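Local atomic coordinates of 4'-phospho-dehydrooxetanocin synthase (Bacillus megaterium, PDB entry 5UL3), a protein that catalyses the oxidative ring contraction of dAMP to an oxetane aldehyde in oxetanocin A biosynthesis, using cobalamin, a [4Fe-4S] cluster and S-adenosylmethionine. Residues Glu240-Leu245 with Glu279-Lys284. Residues are numbered along the deposited sequence; the frame is centred on the assembly and turned at random.
Sequences EGEYTL and ETVNFK
One face of the Y243 ring takes V281 CG2 in a CH-pi contact, 3.9 Å from the centroid and 6° off the normal. The E279 carbonyl oxygen comes up obliquely, 3.4 Å from Y243 CD2, while the E279 carboxylate approaches CE2. At the far end, N282 N donates an almost straight bond to Y243 OH (3.0 Å, 175°), and the E286 carboxylate is hydrogen-bonded to the same hydroxyl.

On the side away from that ring, V281 CG2 meets the second flat group, the E240 carboxylate, 3.6 Å from CD. E240 CG lies beside the backbone N (chi1 -71°), the chain extended beyond, and OE1 accepts V281 N at 2.8 Å on the syn side, somewhat out of the carboxylate plane. A water bridges E240 OE2 and V281 O, tying both polar backbone atoms of V281 to one carboxylate, itself salt-bridged to R311 and R331.

E242 CB and OE1 also touch the methyl, the side chains crossing at about a right angle; OE2 is salt-bridged to R311 and OE1 hydrogen-bonded to cobalamin. The example illustrates how, in a Rossmann-type cobalamin domain, the loop at E240 and the first turn of the following helix hold a later loop beside the cofactor.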
ATOM      1  N   GLU A 240      -4.804 -14.752   1.837  1.00 21.25           N
ATOM      2  CA  GLU A 240      -4.449 -14.636   0.419  1.00 21.69           C
ATOM      3  C   GLU A 240      -5.542 -15.258  -0.455  1.00 26.71           C
ATOM      4  O   GLU A 240      -6.195 -16.235  -0.073  1.00 25.42           O
ATOM      5  CB  GLU A 240      -3.114 -15.340   0.137  1.00 23.24           C
ATOM      6  CG  GLU A 240      -1.891 -14.613   0.723  1.00 22.32           C
ATOM      7  CD  GLU A 240      -0.662 -15.495   0.749  1.00 20.91           C
ATOM      8  OE1 GLU A 240      -0.758 -16.614   1.294  1.00 22.66           O
ATOM      9  OE2 GLU A 240       0.388 -15.073   0.215  1.00 24.76           O
ATOM     10  N   GLY A 241      -5.703 -14.714  -1.658  1.00 21.57           N
ATOM     11  CA  GLY A 241      -6.772 -15.157  -2.536  1.00 21.62           C
ATOM     12  C   GLY A 241      -6.428 -16.208  -3.577  1.00 22.00           C
ATOM     13  O   GLY A 241      -7.338 -16.838  -4.125  1.00 23.30           O
ATOM     14  N   GLU A 242      -5.136 -16.423  -3.846  1.00 21.51           N
ATOM     15  CA  GLU A 242      -4.728 -17.250  -4.986  1.00 19.69           C
ATOM     16  C   GLU A 242      -5.254 -18.676  -4.873  1.00 25.45           C
ATOM     17  O   GLU A 242      -5.922 -19.188  -5.776  1.00 21.29           O
ATOM     18  CB  GLU A 242      -3.201 -17.259  -5.105  1.00 22.54           C
ATOM     19  CG  GLU A 242      -2.583 -15.957  -5.614  1.00 22.92           C
ATOM     20  CD  GLU A 242      -2.311 -14.899  -4.529  1.00 24.86           C
ATOM     21  OE1 GLU A 242      -2.834 -14.993  -3.396  1.00 21.24           O
ATOM     22  OE2 GLU A 242      -1.577 -13.932  -4.847  1.00 27.65           O
ATOM     23  N   TYR A 243      -4.916 -19.357  -3.782  1.00 22.33           N
ATOM     24  CA  TYR A 243      -5.351 -20.743  -3.636  1.00 20.58           C
ATOM     25  C   TYR A 243      -6.841 -20.846  -3.363  1.00 23.09           C
ATOM     26  O   TYR A 243      -7.463 -21.846  -3.728  1.00 23.92           O
ATOM     27  CB  TYR A 243      -4.585 -21.430  -2.508  1.00 22.95           C
ATOM     28  CG  TYR A 243      -3.109 -21.584  -2.752  1.00 26.08           C
ATOM     29  CD1 TYR A 243      -2.560 -21.379  -4.003  1.00 24.16           C
ATOM     30  CD2 TYR A 243      -2.260 -21.948  -1.708  1.00 24.66           C
ATOM     31  CE1 TYR A 243      -1.205 -21.515  -4.217  1.00 25.20           C
ATOM     32  CE2 TYR A 243      -0.909 -22.086  -1.912  1.00 27.61           C
ATOM     33  CZ  TYR A 243      -0.384 -21.870  -3.162  1.00 30.06           C
ATOM     34  OH  TYR A 243       0.968 -22.024  -3.360  1.00 30.53           O
ATOM     35  N   THR A 244      -7.420 -19.823  -2.728  1.00 23.13           N
ATOM     36  CA  THR A 244      -8.864 -19.758  -2.570  1.00 22.99           C
ATOM     37  C   THR A 244      -9.556 -19.809  -3.930  1.00 27.05           C
ATOM     38  O   THR A 244     -10.477 -20.607  -4.143  1.00 22.46           O
ATOM     39  CB  THR A 244      -9.236 -18.481  -1.811  1.00 26.01           C
ATOM     40  OG1 THR A 244      -8.831 -18.596  -0.440  1.00 26.23           O
ATOM     41  CG2 THR A 244     -10.747 -18.213  -1.874  1.00 25.95           C
ATOM     42  N   LEU A 245      -9.107 -18.978  -4.870  1.00 22.79           N
ATOM     43  CA  LEU A 245      -9.750 -18.959  -6.185  1.00 20.37           C
ATOM     44  C   LEU A 245      -9.481 -20.254  -6.937  1.00 24.60           C
ATOM     45  O   LEU A 245     -10.386 -20.809  -7.565  1.00 24.19           O
ATOM     46  CB  LEU A 245      -9.296 -17.736  -6.992  1.00 20.73           C
ATOM     47  CG  LEU A 245      -9.827 -16.390  -6.478  1.00 24.02           C
ATOM     48  CD1 LEU A 245      -9.151 -15.239  -7.215  1.00 20.29           C
ATOM     49  CD2 LEU A 245     -11.329 -16.319  -6.686  1.00 28.07           C
ATOM     50  N   GLU A 279      -3.532 -22.337   3.383  1.00 24.39           N
ATOM     51  CA  GLU A 279      -2.129 -22.666   3.174  1.00 28.41           C
ATOM     52  C   GLU A 279      -1.438 -21.439   2.587  1.00 29.37           C
ATOM     53  O   GLU A 279      -1.861 -20.920   1.547  1.00 27.46           O
ATOM     54  CB  GLU A 279      -2.007 -23.873   2.248  1.00 31.25           C
ATOM     55  CG  GLU A 279      -0.597 -24.180   1.768  1.00 34.27           C
ATOM     56  CD  GLU A 279      -0.581 -25.094   0.544  1.00 50.34           C
ATOM     57  OE1 GLU A 279      -1.643 -25.642   0.174  1.00 56.39           O
ATOM     58  OE2 GLU A 279       0.497 -25.247  -0.060  1.00 52.38           O
ATOM     59  N   THR A 280      -0.395 -20.956   3.257  1.00 25.19           N
ATOM     60  CA  THR A 280       0.277 -19.756   2.768  1.00 28.54           C
ATOM     61  C   THR A 280       0.815 -19.966   1.353  1.00 26.87           C
ATOM     62  O   THR A 280       1.389 -21.013   1.024  1.00 24.26           O
ATOM     63  CB  THR A 280       1.394 -19.359   3.726  1.00 27.69           C
ATOM     64  OG1 THR A 280       0.802 -19.039   4.992  1.00 26.40           O
ATOM     65  CG2 THR A 280       2.126 -18.121   3.190  1.00 25.78           C
ATOM     66  N   VAL A 281       0.600 -18.963   0.498  1.00 22.80           N
ATOM     67  CA  VAL A 281       0.927 -19.112  -0.919  1.00 22.30           C
ATOM     68  C   VAL A 281       2.437 -19.206  -1.121  1.00 20.95           C
ATOM     69  O   VAL A 281       3.224 -18.518  -0.461  1.00 24.17           O
ATOM     70  CB  VAL A 281       0.320 -17.941  -1.715  1.00 20.75           C
ATOM     71  CG1 VAL A 281       0.848 -17.927  -3.165  1.00 25.94           C
ATOM     72  CG2 VAL A 281      -1.206 -18.058  -1.717  1.00 22.26           C
ATOM     73  N   ASN A 282       2.853 -20.071  -2.046  1.00 23.62           N
ATOM     74  CA  ASN A 282       4.258 -20.158  -2.433  1.00 25.79           C
ATOM     75  C   ASN A 282       4.565 -18.963  -3.343  1.00 31.20           C
ATOM     76  O   ASN A 282       4.667 -19.072  -4.569  1.00 27.37           O
ATOM     77  CB  ASN A 282       4.528 -21.499  -3.108  1.00 33.71           C
ATOM     78  CG  ASN A 282       5.960 -21.651  -3.539  1.00 44.51           C
ATOM     79  OD1 ASN A 282       6.828 -20.880  -3.126  1.00 41.93           O
ATOM     80  ND2 ASN A 282       6.224 -22.659  -4.371  1.00 49.26           N
ATOM     81  N   PHE A 283       4.692 -17.788  -2.705  1.00 30.84           N
ATOM     82  CA  PHE A 283       4.832 -16.522  -3.428  1.00 28.24           C
ATOM     83  C   PHE A 283       6.091 -16.501  -4.280  1.00 35.57           C
ATOM     84  O   PHE A 283       6.071 -15.992  -5.408  1.00 44.85           O
ATOM     85  CB  PHE A 283       4.846 -15.361  -2.421  1.00 21.96           C
ATOM     86  CG  PHE A 283       4.842 -13.992  -3.039  1.00 23.70           C
ATOM     87  CD1 PHE A 283       3.753 -13.548  -3.778  1.00 22.51           C
ATOM     88  CD2 PHE A 283       5.914 -13.128  -2.840  1.00 23.17           C
ATOM     89  CE1 PHE A 283       3.734 -12.257  -4.332  1.00 23.24           C
ATOM     90  CE2 PHE A 283       5.906 -11.856  -3.384  1.00 25.41           C
ATOM     91  CZ  PHE A 283       4.811 -11.421  -4.131  1.00 27.32           C
ATOM     92  N   LYS A 284       7.181 -17.090  -3.770  1.00 28.02           N
ATOM     93  CA  LYS A 284       8.497 -17.108  -4.397  1.00 30.79           C
ATOM     94  C   LYS A 284       8.426 -17.339  -5.895  1.00 34.67           C
ATOM     95  O   LYS A 284       9.096 -16.644  -6.674  1.00 41.71           O
ATOM     96  CB  LYS A 284       9.375 -18.189  -3.773  1.00 40.31           C
ATOM     97  CG  LYS A 284      10.688 -18.369  -4.502  1.00 47.98           C
ATOM     98  CD  LYS A 284      11.753 -18.967  -3.586  1.00 57.66           C
ATOM     99  CE  LYS A 284      13.142 -18.856  -4.214  1.00 54.05           C
ATOM    100  NZ  LYS A 284      14.215 -19.255  -3.254  1.00 66.63           N
TER
HETATM  101  O   HOH W   1       2.821 -15.869   0.434  1.00 24.78           O